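PDB 7KV1: SusD family protein from Bacteroides uniformis, which probably binds beta-glucans at the cell surface of this gut bacterium, as a SusD-like protein of a glycan-uptake system. Local coordinates for residues 118-121 with 122-126; 155-158 with 159-162; 181-185 with 186-190; 511-514 with 515-518. All coordinates share one frame; numbering follows the deposited sequence.

Interaction 1: 118-121 with 122-126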
ATOM      1  N   SER A 118      -9.956  14.100  -4.720  1.00 25.28           N
ATOM      2  CA  SER A 118     -10.649  14.704  -3.563  1.00 24.57           C
ATOM      3  C   SER A 118      -9.626  15.068  -2.481  1.00 24.63           C
ATOM      4  O   SER A 118      -9.646  16.194  -1.980  1.00 23.16           O
ATOM      5  CB  SER A 118     -11.706  13.781  -3.037  1.00 26.93           C
ATOM      6  OG  SER A 118     -12.705  13.589  -4.026  1.00 27.01           O
ATOM      7  N   GLY A 119      -8.727  14.148  -2.149  1.00 25.23           N
ATOM      8  CA  GLY A 119      -7.604  14.453  -1.249  1.00 23.71           C
ATOM      9  C   GLY A 119      -6.803  15.641  -1.739  1.00 23.80           C
ATOM     10  O   GLY A 119      -6.504  16.580  -0.932  1.00 25.28           O
ATOM     11  N   ILE A 120      -6.433  15.625  -3.007  1.00 22.19           N
ATOM     12  CA  ILE A 120      -5.582  16.704  -3.586  1.00 22.89           C
ATOM     13  C   ILE A 120      -6.306  18.059  -3.445  1.00 22.79           C
ATOM     14  O   ILE A 120      -5.707  18.989  -2.882  1.00 22.28           O
ATOM     15  CB  ILE A 120      -5.159  16.324  -5.004  1.00 21.85           C
ATOM     16  CG1 ILE A 120      -4.139  15.189  -4.963  1.00 21.95           C
ATOM     17  CG2 ILE A 120      -4.620  17.528  -5.742  1.00 24.48           C
ATOM     18  CD1 ILE A 120      -4.191  14.323  -6.194  1.00 23.46           C
ATOM     19  N   LYS A 121      -7.577  18.133  -3.832  1.00 26.05           N
ATOM     20  CA  LYS A 121      -8.393  19.371  -3.708  1.00 30.64           C
ATOM     21  C   LYS A 121      -8.405  19.857  -2.252  1.00 26.08           C
ATOM     22  O   LYS A 121      -8.249  21.047  -2.039  1.00 26.24           O
ATOM     23  CB  LYS A 121      -9.811  19.139  -4.239  1.00 34.12           C
ATOM     24  CG  LYS A 121      -9.888  18.955  -5.745  1.00 43.32           C
ATOM     25  CD  LYS A 121     -11.184  18.292  -6.216  1.00 50.31           C
ATOM     26  CE  LYS A 121     -11.249  18.141  -7.721  1.00 58.07           C
ATOM     27  NZ  LYS A 121     -12.585  18.495  -8.255  1.00 64.66           N
ATOM     28  N   ARG A 122      -8.542  18.974  -1.273  1.00 25.73           N
ATOM     29  CA  ARG A 122      -8.598  19.405   0.148  1.00 27.30           C
ATOM     30  C   ARG A 122      -7.211  19.857   0.597  1.00 29.22           C
ATOM     31  O   ARG A 122      -7.133  20.848   1.369  1.00 27.72           O
ATOM     32  CB  ARG A 122      -9.209  18.312   1.020  1.00 27.48           C
ATOM     33  CG  ARG A 122     -10.688  18.098   0.767  1.00 26.85           C
ATOM     34  CD  ARG A 122     -11.107  16.751   1.303  1.00 29.57           C
ATOM     35  NE  ARG A 122     -12.547  16.617   1.249  1.00 32.36           N
ATOM     36  CZ  ARG A 122     -13.302  16.073   2.187  1.00 32.84           C
ATOM     37  NH1 ARG A 122     -12.774  15.596   3.296  1.00 29.84           N
ATOM     38  NH2 ARG A 122     -14.601  15.996   2.004  1.00 37.99           N
ATOM     39  N   CYS A 123      -6.140  19.218   0.106  1.00 28.74           N
ATOM     40  CA  CYS A 123      -4.763  19.685   0.407  1.00 26.07           C
ATOM     41  C   CYS A 123      -4.549  21.092  -0.161  1.00 26.58           C
ATOM     42  O   CYS A 123      -4.022  21.950   0.583  1.00 22.87           O
ATOM     43  CB  CYS A 123      -3.724  18.703  -0.114  1.00 27.08           C
ATOM     44  SG  CYS A 123      -3.759  17.167   0.838  1.00 26.54           S
ATOM     45  N   ASN A 124      -4.877  21.310  -1.434  1.00 23.89           N
ATOM     46  CA  ASN A 124      -4.684  22.613  -2.132  1.00 29.16           C
ATOM     47  C   ASN A 124      -5.463  23.725  -1.387  1.00 31.32           C
ATOM     48  O   ASN A 124      -4.924  24.852  -1.218  1.00 32.23           O
ATOM     49  CB  ASN A 124      -5.096  22.550  -3.607  1.00 29.32           C
ATOM     50  CG  ASN A 124      -4.279  21.602  -4.472  1.00 29.90           C
ATOM     51  OD1 ASN A 124      -3.151  21.245  -4.153  1.00 33.75           O
ATOM     52  ND2 ASN A 124      -4.817  21.227  -5.620  1.00 27.73           N
ATOM     53  N   ASP A 125      -6.682  23.430  -0.944  1.00 33.96           N
ATOM     54  CA  ASP A 125      -7.537  24.370  -0.164  1.00 35.05           C
ATOM     55  C   ASP A 125      -6.845  24.761   1.143  1.00 36.44           C
ATOM     56  O   ASP A 125      -6.734  25.970   1.397  1.00 36.76           O
ATOM     57  CB  ASP A 125      -8.869  23.729   0.198  1.00 38.18           C
ATOM     58  CG  ASP A 125      -9.864  23.718  -0.947  1.00 41.83           C
ATOM     59  OD1 ASP A 125      -9.718  24.570  -1.868  1.00 39.67           O
ATOM     60  OD2 ASP A 125     -10.780  22.862  -0.903  1.00 46.73           O
ATOM     61  N   LEU A 126      -6.439  23.777   1.952  1.00 34.37           N
ATOM     62  CA  LEU A 126      -5.696  24.012   3.221  1.00 33.60           C
ATOM     63  C   LEU A 126      -4.519  24.939   2.910  1.00 32.44           C
ATOM     64  O   LEU A 126      -4.353  25.928   3.641  1.00 31.14           O
ATOM     65  CB  LEU A 126      -5.263  22.677   3.838  1.00 33.78           C
ATOM     66  CG  LEU A 126      -4.427  22.706   5.130  1.00 35.26           C
ATOM     67  CD1 LEU A 126      -3.036  23.276   4.909  1.00 37.96           C
ATOM     68  CD2 LEU A 126      -5.119  23.454   6.245  1.00 41.11           C
TER
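Four consecutive alpha-helical hydrogen bonds tie Ser118, Gly119, Ile120 and Lys121 to Arg122, Cys123, Asn124 and Asp125, all within one helix. The shortest two run from Cys123 N to Gly119 O and from Asn124 N to Ile120 O, each 2.9 Å, and the second is nearly straight at 169°. One turn apart, Ile120 and Asn124 lie side by side and point the same way, Ile120 CG2 resting 3.7 Å from Asn124 ND2. Ile120 is branched and greasy, suited to a face against other helices, while the buried Asn124 amide has both ends engaged, OD1 by Arg152 and ND2 by Asn172. Arg122 sets CG beside its own backbone N (chi1 -69°), which lays the start of the chain along the preceding turn with CG 3.5 Å from Ser118 O; the extended remainder carries NH1 to the carbonyl of Ala53. Gly119, without a side chain, is consistent with the close approach of helix 138-162 there. The contact belongs to the middle of helix 110-129, in the TPR-like helical part of the fold: Ile120 faces helix 138-162, whereas Cys123 and Leu126 face helix 44-55.

Interaction 2: 155-158 with 159-162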
ATOM      1  N   TYR A 155      -1.406  11.187  -2.171  1.00 20.52           N
ATOM      2  CA  TYR A 155      -2.550  11.031  -3.107  1.00 19.55           C
ATOM      3  C   TYR A 155      -2.031  10.951  -4.542  1.00 19.68           C
ATOM      4  O   TYR A 155      -2.569  10.132  -5.304  1.00 20.47           O
ATOM      5  CB  TYR A 155      -3.564  12.162  -2.917  1.00 19.55           C
ATOM      6  CG  TYR A 155      -4.312  12.131  -1.605  1.00 19.64           C
ATOM      7  CD1 TYR A 155      -5.059  11.022  -1.231  1.00 19.84           C
ATOM      8  CD2 TYR A 155      -4.303  13.232  -0.753  1.00 18.57           C
ATOM      9  CE1 TYR A 155      -5.779  11.004  -0.043  1.00 21.34           C
ATOM     10  CE2 TYR A 155      -4.991  13.217   0.447  1.00 20.19           C
ATOM     11  CZ  TYR A 155      -5.753  12.114   0.791  1.00 21.40           C
ATOM     12  OH  TYR A 155      -6.427  12.105   1.971  1.00 22.11           O
ATOM     13  N   TYR A 156      -1.047  11.793  -4.934  1.00 20.02           N
ATOM     14  CA  TYR A 156      -0.539  11.788  -6.317  1.00 18.56           C
ATOM     15  C   TYR A 156       0.212  10.483  -6.548  1.00 19.07           C
ATOM     16  O   TYR A 156       0.218   9.948  -7.690  1.00 17.71           O
ATOM     17  CB  TYR A 156       0.334  13.000  -6.613  1.00 19.54           C
ATOM     18  CG  TYR A 156      -0.436  14.147  -7.201  1.00 19.18           C
ATOM     19  CD1 TYR A 156      -1.052  14.014  -8.436  1.00 19.35           C
ATOM     20  CD2 TYR A 156      -0.560  15.351  -6.520  1.00 20.25           C
ATOM     21  CE1 TYR A 156      -1.763  15.060  -8.991  1.00 19.10           C
ATOM     22  CE2 TYR A 156      -1.260  16.416  -7.076  1.00 20.87           C
ATOM     23  CZ  TYR A 156      -1.875  16.257  -8.307  1.00 20.37           C
ATOM     24  OH  TYR A 156      -2.641  17.257  -8.846  1.00 21.49           O
ATOM     25  N   ASN A 157       0.877   9.997  -5.498  1.00 18.82           N
ATOM     26  CA  ASN A 157       1.699   8.768  -5.607  1.00 18.43           C
ATOM     27  C   ASN A 157       0.785   7.587  -5.983  1.00 17.80           C
ATOM     28  O   ASN A 157       1.186   6.725  -6.781  1.00 17.34           O
ATOM     29  CB  ASN A 157       2.470   8.530  -4.308  1.00 17.31           C
ATOM     30  CG  ASN A 157       3.263   7.250  -4.357  1.00 17.52           C
ATOM     31  OD1 ASN A 157       3.993   7.008  -5.329  1.00 16.70           O
ATOM     32  ND2 ASN A 157       3.099   6.440  -3.317  1.00 17.27           N
ATOM     33  N   MET A 158      -0.396   7.523  -5.372  1.00 17.88           N
ATOM     34  CA  MET A 158      -1.415   6.494  -5.685  1.00 18.29           C
ATOM     35  C   MET A 158      -1.859   6.621  -7.151  1.00 17.76           C
ATOM     36  O   MET A 158      -1.814   5.620  -7.886  1.00 17.33           O
ATOM     37  CB  MET A 158      -2.615   6.620  -4.741  1.00 18.45           C
ATOM     38  CG  MET A 158      -3.498   5.415  -4.731  1.00 21.14           C
ATOM     39  SD  MET A 158      -4.780   5.604  -3.457  1.00 24.81           S
ATOM     40  CE  MET A 158      -3.787   5.608  -1.969  1.00 23.17           C
ATOM     41  N   LEU A 159      -2.213   7.820  -7.594  1.00 17.88           N
ATOM     42  CA  LEU A 159      -2.600   8.080  -9.009  1.00 18.56           C
ATOM     43  C   LEU A 159      -1.489   7.614  -9.947  1.00 18.31           C
ATOM     44  O   LEU A 159      -1.781   6.943 -10.957  1.00 18.44           O
ATOM     45  CB  LEU A 159      -2.866   9.571  -9.209  1.00 18.55           C
ATOM     46  CG  LEU A 159      -4.151  10.086  -8.572  1.00 19.18           C
ATOM     47  CD1 LEU A 159      -4.125  11.609  -8.509  1.00 21.26           C
ATOM     48  CD2 LEU A 159      -5.386   9.591  -9.337  1.00 21.81           C
ATOM     49  N   TRP A 160      -0.266   8.021  -9.646  1.00 17.73           N
ATOM     50  CA  TRP A 160       0.922   7.729 -10.471  1.00 17.02           C
ATOM     51  C   TRP A 160       1.098   6.224 -10.557  1.00 17.42           C
ATOM     52  O   TRP A 160       1.329   5.732 -11.666  1.00 18.62           O
ATOM     53  CB  TRP A 160       2.143   8.412  -9.856  1.00 17.32           C
ATOM     54  CG  TRP A 160       3.451   8.112 -10.506  1.00 16.90           C
ATOM     55  CD1 TRP A 160       3.836   8.366 -11.789  1.00 17.64           C
ATOM     56  CD2 TRP A 160       4.606   7.573  -9.848  1.00 16.70           C
ATOM     57  NE1 TRP A 160       5.135   7.955 -11.984  1.00 17.43           N
ATOM     58  CE2 TRP A 160       5.634   7.475 -10.816  1.00 16.12           C
ATOM     59  CE3 TRP A 160       4.845   7.067  -8.564  1.00 16.46           C
ATOM     60  CZ2 TRP A 160       6.880   6.913 -10.532  1.00 17.10           C
ATOM     61  CZ3 TRP A 160       6.101   6.591  -8.260  1.00 16.74           C
ATOM     62  CH2 TRP A 160       7.109   6.514  -9.228  1.00 16.25           C
ATOM     63  N   HIS A 161       0.972   5.503  -9.442  1.00 17.38           N
ATOM     64  CA  HIS A 161       1.203   4.029  -9.418  1.00 18.01           C
ATOM     65  C   HIS A 161       0.185   3.313 -10.309  1.00 17.73           C
ATOM     66  O   HIS A 161       0.577   2.353 -11.007  1.00 20.37           O
ATOM     67  CB  HIS A 161       1.151   3.465  -7.984  1.00 17.77           C
ATOM     68  CG  HIS A 161       2.458   3.375  -7.266  1.00 18.90           C
ATOM     69  ND1 HIS A 161       3.093   4.469  -6.725  1.00 18.20           N
ATOM     70  CD2 HIS A 161       3.257   2.314  -6.996  1.00 20.60           C
ATOM     71  CE1 HIS A 161       4.183   4.077  -6.101  1.00 18.05           C
ATOM     72  NE2 HIS A 161       4.332   2.762  -6.289  1.00 19.19           N
ATOM     73  N   TYR A 162      -1.087   3.711 -10.234  1.00 18.84           N
ATOM     74  CA  TYR A 162      -2.219   2.982 -10.889  1.00 17.95           C
ATOM     75  C   TYR A 162      -2.398   3.479 -12.323  1.00 17.42           C
ATOM     76  O   TYR A 162      -2.383   2.613 -13.237  1.00 18.19           O
ATOM     77  CB  TYR A 162      -3.507   3.072 -10.055  1.00 19.01           C
ATOM     78  CG  TYR A 162      -3.477   2.126  -8.895  1.00 17.96           C
ATOM     79  CD1 TYR A 162      -3.620   0.762  -9.074  1.00 19.72           C
ATOM     80  CD2 TYR A 162      -3.180   2.582  -7.629  1.00 19.76           C
ATOM     81  CE1 TYR A 162      -3.512  -0.120  -8.008  1.00 18.41           C
ATOM     82  CE2 TYR A 162      -3.085   1.717  -6.559  1.00 20.01           C
ATOM     83  CZ  TYR A 162      -3.235   0.361  -6.750  1.00 18.00           C
ATOM     84  OH  TYR A 162      -3.092  -0.488  -5.696  1.00 16.69           O
TER
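His161 and Asn157, one helical turn apart, make the tight part of this contact. The carbonyl oxygen of Asn157 takes two N-H groups of His161: the backbone N at 2.9 Å and the ring ND1 at 3.0 Å, arriving from opposite faces of the carbonyl plane. The ring donor stands about 41° above that plane, yet the oxygen lies close to the plane of the imidazole, a bond that restrains the ring's rotation. Histidine suits the place because it is flat enough to stack on Tyr243 while its ring N-H donates a hydrogen bond to a backbone carbonyl. The Asn157 amide stands almost perpendicular to the imidazole, at 87°. With CG anti to the backbone N (chi1 177°), it swings toward the next turn and sets OD1 at the edge of the Trp160 ring, 3.3 Å from CE3; its ND2 is held by Glu239. This is the last stretch of helix 138-162, one of the stacked helices of the TPR-like scaffold common to SusD proteins; its Tyr155, Tyr156, Trp160, His161 and Tyr162 are all buried against neighbouring helices and loops. Looser pairs flank the polar centre. Tyr156 CD1 meets Leu159 CD1 at 3.9 Å, and Met158 CG lies 4.1 Å from Tyr162 CD2. On this looser side a 1,2-ethanediol, probably from the crystallisation liquor, lies about 3 Å from the Met158 side chain.

Interaction 3: 181-185 with 186-190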
ATOM      1  N   PRO A 181      -3.424  20.076 -16.945  1.00 29.81           N
ATOM      2  CA  PRO A 181      -2.778  19.376 -18.047  1.00 27.73           C
ATOM      3  C   PRO A 181      -2.482  17.935 -17.591  1.00 26.35           C
ATOM      4  O   PRO A 181      -2.114  17.756 -16.445  1.00 22.70           O
ATOM      5  CB  PRO A 181      -1.531  20.218 -18.317  1.00 27.72           C
ATOM      6  CG  PRO A 181      -1.243  20.874 -16.986  1.00 31.94           C
ATOM      7  CD  PRO A 181      -2.598  21.144 -16.361  1.00 31.07           C
ATOM      8  N   GLN A 182      -2.752  16.959 -18.457  1.00 22.87           N
ATOM      9  CA  GLN A 182      -2.342  15.545 -18.251  1.00 23.81           C
ATOM     10  C   GLN A 182      -0.826  15.436 -18.480  1.00 23.96           C
ATOM     11  O   GLN A 182      -0.350  15.695 -19.598  1.00 23.56           O
ATOM     12  CB  GLN A 182      -3.147  14.620 -19.150  1.00 21.37           C
ATOM     13  CG  GLN A 182      -2.950  13.134 -18.856  1.00 20.99           C
ATOM     14  CD  GLN A 182      -3.709  12.314 -19.868  1.00 23.16           C
ATOM     15  OE1 GLN A 182      -4.038  12.815 -20.944  1.00 21.61           O
ATOM     16  NE2 GLN A 182      -3.957  11.053 -19.563  1.00 19.93           N
ATOM     17  N   TYR A 183      -0.082  15.066 -17.432  1.00 22.67           N
ATOM     18  CA  TYR A 183       1.364  14.746 -17.530  1.00 21.66           C
ATOM     19  C   TYR A 183       1.543  13.277 -17.883  1.00 20.64           C
ATOM     20  O   TYR A 183       0.630  12.455 -17.573  1.00 20.54           O
ATOM     21  CB  TYR A 183       2.039  15.001 -16.194  1.00 24.75           C
ATOM     22  CG  TYR A 183       2.270  16.434 -15.834  1.00 25.77           C
ATOM     23  CD1 TYR A 183       1.550  17.472 -16.399  1.00 28.46           C
ATOM     24  CD2 TYR A 183       3.198  16.736 -14.852  1.00 27.39           C
ATOM     25  CE1 TYR A 183       1.772  18.786 -16.017  1.00 28.78           C
ATOM     26  CE2 TYR A 183       3.455  18.044 -14.496  1.00 29.85           C
ATOM     27  CZ  TYR A 183       2.747  19.062 -15.079  1.00 27.47           C
ATOM     28  OH  TYR A 183       3.019  20.320 -14.678  1.00 36.63           O
ATOM     29  N   THR A 184       2.698  12.952 -18.468  1.00 18.16           N
ATOM     30  CA  THR A 184       3.170  11.564 -18.644  1.00 18.94           C
ATOM     31  C   THR A 184       3.536  11.021 -17.248  1.00 18.47           C
ATOM     32  O   THR A 184       3.808  11.834 -16.338  1.00 18.03           O
ATOM     33  CB  THR A 184       4.301  11.468 -19.676  1.00 19.14           C
ATOM     34  OG1 THR A 184       5.450  12.021 -19.020  1.00 18.86           O
ATOM     35  CG2 THR A 184       3.955  12.146 -20.997  1.00 19.93           C
ATOM     36  N   ALA A 185       3.561   9.695 -17.062  1.00 19.80           N
ATOM     37  CA  ALA A 185       3.982   9.073 -15.780  1.00 19.81           C
ATOM     38  C   ALA A 185       5.336   9.659 -15.334  1.00 19.55           C
ATOM     39  O   ALA A 185       5.445  10.065 -14.141  1.00 19.57           O
ATOM     40  CB  ALA A 185       4.062   7.582 -15.911  1.00 20.34           C
ATOM     41  N   ASP A 186       6.312   9.745 -16.249  1.00 18.94           N
ATOM     42  CA  ASP A 186       7.680  10.242 -15.942  1.00 19.69           C
ATOM     43  C   ASP A 186       7.656  11.714 -15.531  1.00 19.79           C
ATOM     44  O   ASP A 186       8.431  12.075 -14.606  1.00 18.62           O
ATOM     45  CB  ASP A 186       8.626  10.035 -17.112  1.00 22.17           C
ATOM     46  CG  ASP A 186       9.007   8.585 -17.334  1.00 24.01           C
ATOM     47  OD1 ASP A 186       8.792   7.741 -16.430  1.00 23.67           O
ATOM     48  OD2 ASP A 186       9.448   8.303 -18.433  1.00 26.58           O
ATOM     49  N   GLN A 187       6.770  12.530 -16.112  1.00 18.60           N
ATOM     50  CA  GLN A 187       6.604  13.952 -15.713  1.00 20.09           C
ATOM     51  C   GLN A 187       6.006  14.055 -14.322  1.00 19.55           C
ATOM     52  O   GLN A 187       6.435  14.923 -13.546  1.00 19.09           O
ATOM     53  CB  GLN A 187       5.767  14.708 -16.733  1.00 20.54           C
ATOM     54  CG  GLN A 187       6.549  14.924 -18.031  1.00 22.07           C
ATOM     55  CD  GLN A 187       5.683  15.247 -19.231  1.00 23.86           C
ATOM     56  OE1 GLN A 187       4.451  15.253 -19.156  1.00 21.28           O
ATOM     57  NE2 GLN A 187       6.334  15.523 -20.355  1.00 24.41           N
ATOM     58  N   VAL A 188       5.040  13.198 -14.009  1.00 20.54           N
ATOM     59  CA  VAL A 188       4.397  13.179 -12.677  1.00 19.74           C
ATOM     60  C   VAL A 188       5.493  12.858 -11.662  1.00 18.20           C
ATOM     61  O   VAL A 188       5.605  13.586 -10.662  1.00 17.73           O
ATOM     62  CB  VAL A 188       3.240  12.165 -12.638  1.00 19.79           C
ATOM     63  CG1 VAL A 188       2.685  11.994 -11.230  1.00 20.81           C
ATOM     64  CG2 VAL A 188       2.138  12.564 -13.609  1.00 19.68           C
ATOM     65  N   TYR A 189       6.273  11.806 -11.929  1.00 19.28           N
ATOM     66  CA  TYR A 189       7.442  11.439 -11.077  1.00 19.60           C
ATOM     67  C   TYR A 189       8.330  12.656 -10.807  1.00 19.07           C
ATOM     68  O   TYR A 189       8.616  12.914  -9.647  1.00 18.11           O
ATOM     69  CB  TYR A 189       8.304  10.322 -11.647  1.00 18.11           C
ATOM     70  CG  TYR A 189       9.485  10.081 -10.752  1.00 18.85           C
ATOM     71  CD1 TYR A 189       9.346   9.418  -9.543  1.00 18.94           C
ATOM     72  CD2 TYR A 189      10.742  10.538 -11.092  1.00 17.77           C
ATOM     73  CE1 TYR A 189      10.437   9.187  -8.716  1.00 19.20           C
ATOM     74  CE2 TYR A 189      11.827  10.354 -10.251  1.00 18.85           C
ATOM     75  CZ  TYR A 189      11.689   9.637  -9.076  1.00 18.37           C
ATOM     76  OH  TYR A 189      12.770   9.449  -8.241  1.00 17.09           O
ATOM     77  N   ALA A 190       8.810  13.329 -11.846  1.00 19.38           N
ATOM     78  CA  ALA A 190       9.778  14.446 -11.715  1.00 20.35           C
ATOM     79  C   ALA A 190       9.198  15.510 -10.782  1.00 21.89           C
ATOM     80  O   ALA A 190       9.917  15.978  -9.850  1.00 21.08           O
ATOM     81  CB  ALA A 190      10.112  15.025 -13.082  1.00 21.00           C
TER
HETATM   82  O   HOH W   1       2.582  16.221 -20.825  1.00 30.68           O
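Thr184 and Gln187 exchange hydrogen bonds at the start of helix 185-201, forming a capping box. Thr184 OG1 accepts from Gln187 N at 3.2 Å, and Gln187 OE1 accepts in return from Thr184 N at 3.0 Å. The return bond is straight at the hydrogen, 170°, although the donor stands well above the plane of the Gln187 amide. Threonine suits the N-cap because its hydroxyl, set between the backbone N and the carbonyl carbon (chi1 73°), reaches forward to an N-H of the first turn; glutamine, extended beyond CG, is long enough to reach back to the N-H of the cap residue. Beside the box, Tyr183 CB packs on Val188 CG2 at 3.6 Å, and the tyrosine ring is turned about 85° from the Gln187 amide, with CD2 3.8 Å from Gln187 CB.

Around this lie a water and further residues that help to position the groups. The water donates to both Gln187 OE1, at 2.7 Å, and Gln182 O, joining the amide to the chain ahead of the cap. Tyr183 OH bonds to Glu191 further along the helix and its ring meets Phe168, while Ala185 N donates to Asn165 and the small Ala185 side chain fits against Trp160. Thr184 OG1 and Gln187 OE1 thus give partners to N-H groups that no preceding helical carbonyl could serve, which probably fixes where the helix starts.

Interaction 4: 511-514 with 515-518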
ATOM      1  N   PRO A 511      -6.573   1.399 -17.275  1.00 20.51           N
ATOM      2  CA  PRO A 511      -7.470   2.355 -17.936  1.00 19.67           C
ATOM      3  C   PRO A 511      -7.993   3.475 -17.013  1.00 18.03           C
ATOM      4  O   PRO A 511      -8.349   3.233 -15.871  1.00 18.58           O
ATOM      5  CB  PRO A 511      -8.626   1.455 -18.419  1.00 19.47           C
ATOM      6  CG  PRO A 511      -7.983   0.093 -18.551  1.00 20.13           C
ATOM      7  CD  PRO A 511      -7.037   0.017 -17.368  1.00 19.59           C
ATOM      8  N   ILE A 512      -8.091   4.681 -17.567  1.00 17.03           N
ATOM      9  CA  ILE A 512      -8.842   5.820 -16.972  1.00 18.41           C
ATOM     10  C   ILE A 512     -10.333   5.536 -17.215  1.00 20.06           C
ATOM     11  O   ILE A 512     -10.678   5.028 -18.322  1.00 19.61           O
ATOM     12  CB  ILE A 512      -8.353   7.133 -17.591  1.00 19.34           C
ATOM     13  CG1 ILE A 512      -6.848   7.340 -17.329  1.00 19.84           C
ATOM     14  CG2 ILE A 512      -9.158   8.308 -17.096  1.00 19.01           C
ATOM     15  CD1 ILE A 512      -6.244   8.485 -18.131  1.00 21.61           C
ATOM     16  N   ALA A 513     -11.180   5.835 -16.231  1.00 20.39           N
ATOM     17  CA  ALA A 513     -12.630   5.554 -16.282  1.00 21.75           C
ATOM     18  C   ALA A 513     -13.281   6.427 -17.360  1.00 24.63           C
ATOM     19  O   ALA A 513     -12.929   7.609 -17.498  1.00 22.68           O
ATOM     20  CB  ALA A 513     -13.272   5.738 -14.937  1.00 22.55           C
ATOM     21  N   GLN A 514     -14.209   5.849 -18.119  1.00 28.57           N
ATOM     22  CA  GLN A 514     -14.856   6.535 -19.269  1.00 29.00           C
ATOM     23  C   GLN A 514     -15.445   7.879 -18.807  1.00 28.59           C
ATOM     24  O   GLN A 514     -15.325   8.845 -19.554  1.00 27.95           O
ATOM     25  CB  GLN A 514     -15.912   5.631 -19.904  1.00 32.26           C
ATOM     26  CG  GLN A 514     -16.338   6.123 -21.282  1.00 38.82           C
ATOM     27  CD  GLN A 514     -17.585   5.425 -21.762  1.00 43.39           C
ATOM     28  OE1 GLN A 514     -18.697   5.897 -21.535  1.00 59.06           O
ATOM     29  NE2 GLN A 514     -17.408   4.276 -22.391  1.00 40.11           N
ATOM     30  N   GLY A 515     -16.009   7.946 -17.606  1.00 30.27           N
ATOM     31  CA  GLY A 515     -16.559   9.172 -16.990  1.00 29.41           C
ATOM     32  C   GLY A 515     -15.569  10.330 -16.975  1.00 32.26           C
ATOM     33  O   GLY A 515     -15.988  11.487 -17.241  1.00 28.92           O
ATOM     34  N   GLU A 516     -14.289  10.061 -16.683  1.00 27.83           N
ATOM     35  CA  GLU A 516     -13.233  11.107 -16.648  1.00 26.07           C
ATOM     36  C   GLU A 516     -12.977  11.616 -18.065  1.00 25.37           C
ATOM     37  O   GLU A 516     -12.852  12.833 -18.239  1.00 25.40           O
ATOM     38  CB  GLU A 516     -11.965  10.538 -16.018  1.00 26.95           C
ATOM     39  CG  GLU A 516     -12.224   9.990 -14.647  1.00 28.19           C
ATOM     40  CD  GLU A 516     -12.716  11.049 -13.682  1.00 30.31           C
ATOM     41  OE1 GLU A 516     -12.471  12.254 -13.948  1.00 32.25           O
ATOM     42  OE2 GLU A 516     -13.274  10.670 -12.650  1.00 32.33           O
ATOM     43  N   LEU A 517     -12.922  10.706 -19.040  1.00 24.66           N
ATOM     44  CA  LEU A 517     -12.732  11.051 -20.466  1.00 27.34           C
ATOM     45  C   LEU A 517     -13.911  11.920 -20.919  1.00 28.75           C
ATOM     46  O   LEU A 517     -13.665  12.895 -21.644  1.00 28.08           O
ATOM     47  CB  LEU A 517     -12.620   9.783 -21.316  1.00 25.65           C
ATOM     48  CG  LEU A 517     -11.542   8.773 -20.916  1.00 23.76           C
ATOM     49  CD1 LEU A 517     -11.534   7.634 -21.921  1.00 24.99           C
ATOM     50  CD2 LEU A 517     -10.158   9.407 -20.844  1.00 24.21           C
ATOM     51  N   ASP A 518     -15.131  11.564 -20.518  1.00 31.27           N
ATOM     52  CA  ASP A 518     -16.384  12.292 -20.867  1.00 34.33           C
ATOM     53  C   ASP A 518     -16.364  13.689 -20.226  1.00 34.43           C
ATOM     54  O   ASP A 518     -16.764  14.619 -20.927  1.00 36.34           O
ATOM     55  CB  ASP A 518     -17.643  11.490 -20.505  1.00 37.69           C
ATOM     56  CG  ASP A 518     -17.905  10.220 -21.323  1.00 41.14           C
ATOM     57  OD1 ASP A 518     -17.394  10.076 -22.462  1.00 40.49           O
ATOM     58  OD2 ASP A 518     -18.624   9.352 -20.801  1.00 51.43           O
TER
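Ala513 O is gripped by two backbone N-H groups of the helix that begins just after it. Glu516 N donates at 2.9 Å, but bent, at 135° and well above the carbonyl plane; Leu517 N adds a straighter but weak bond at 3.5 Å. Ala513 thus sits at the N-cap position with a methyl group that offers no capping hydroxyl or carboxylate, and its carbonyl opens the helical bonding. The next bond, Asp518 N to Gln514 O at 2.9 Å, is that of a regular turn. Ile512 supplies the apolar side: its CG2, anti to the backbone N, touches Glu516 CB at 3.7 Å and Leu517 CD2 at 4.0 Å, crossing both side chains at about a right angle. A beta-branched residue fits here, since CG2 faces Glu516 and Leu517 while the Ile512 side chain also touches Trp113 and Gln182. Glu516 is in the first turn, where an acidic side chain would probably be favoured by the N-H groups of the helix start. The short helix 514-519 lies at the surface beside helix 110-129, with Glu516 as well as Ile512 against Trp113, and the preceding loop is tied by Pro511 O to Thr108 and by Ile512 N to Gln525.

Interactions 1, 2 and 3 follow one another along the chain on successive helices, and interaction 2 joins the other two. Helix 110-129 packs on helix 138-162 where Gly119 CA meets Tyr155 CE2 at 3.4 Å and Ile120 CD1 meets Leu159 CD1 at 3.6 Å. On another side, Trp160 touches interaction 3, its NE1 3.0 Å from Ala185 O. Interactions 1 and 3 do not touch, their nearest atoms being about 9 Å apart. Interaction 4, from near the end of the chain, reaches interaction 3 through Gln182 NE2 and Ile512 CD1, 3.7 Å apart. None of the four includes a residue of the cobalt hexammine pocket, which is lined by Leu260, Phe266, Arg267, Tyr408 and others.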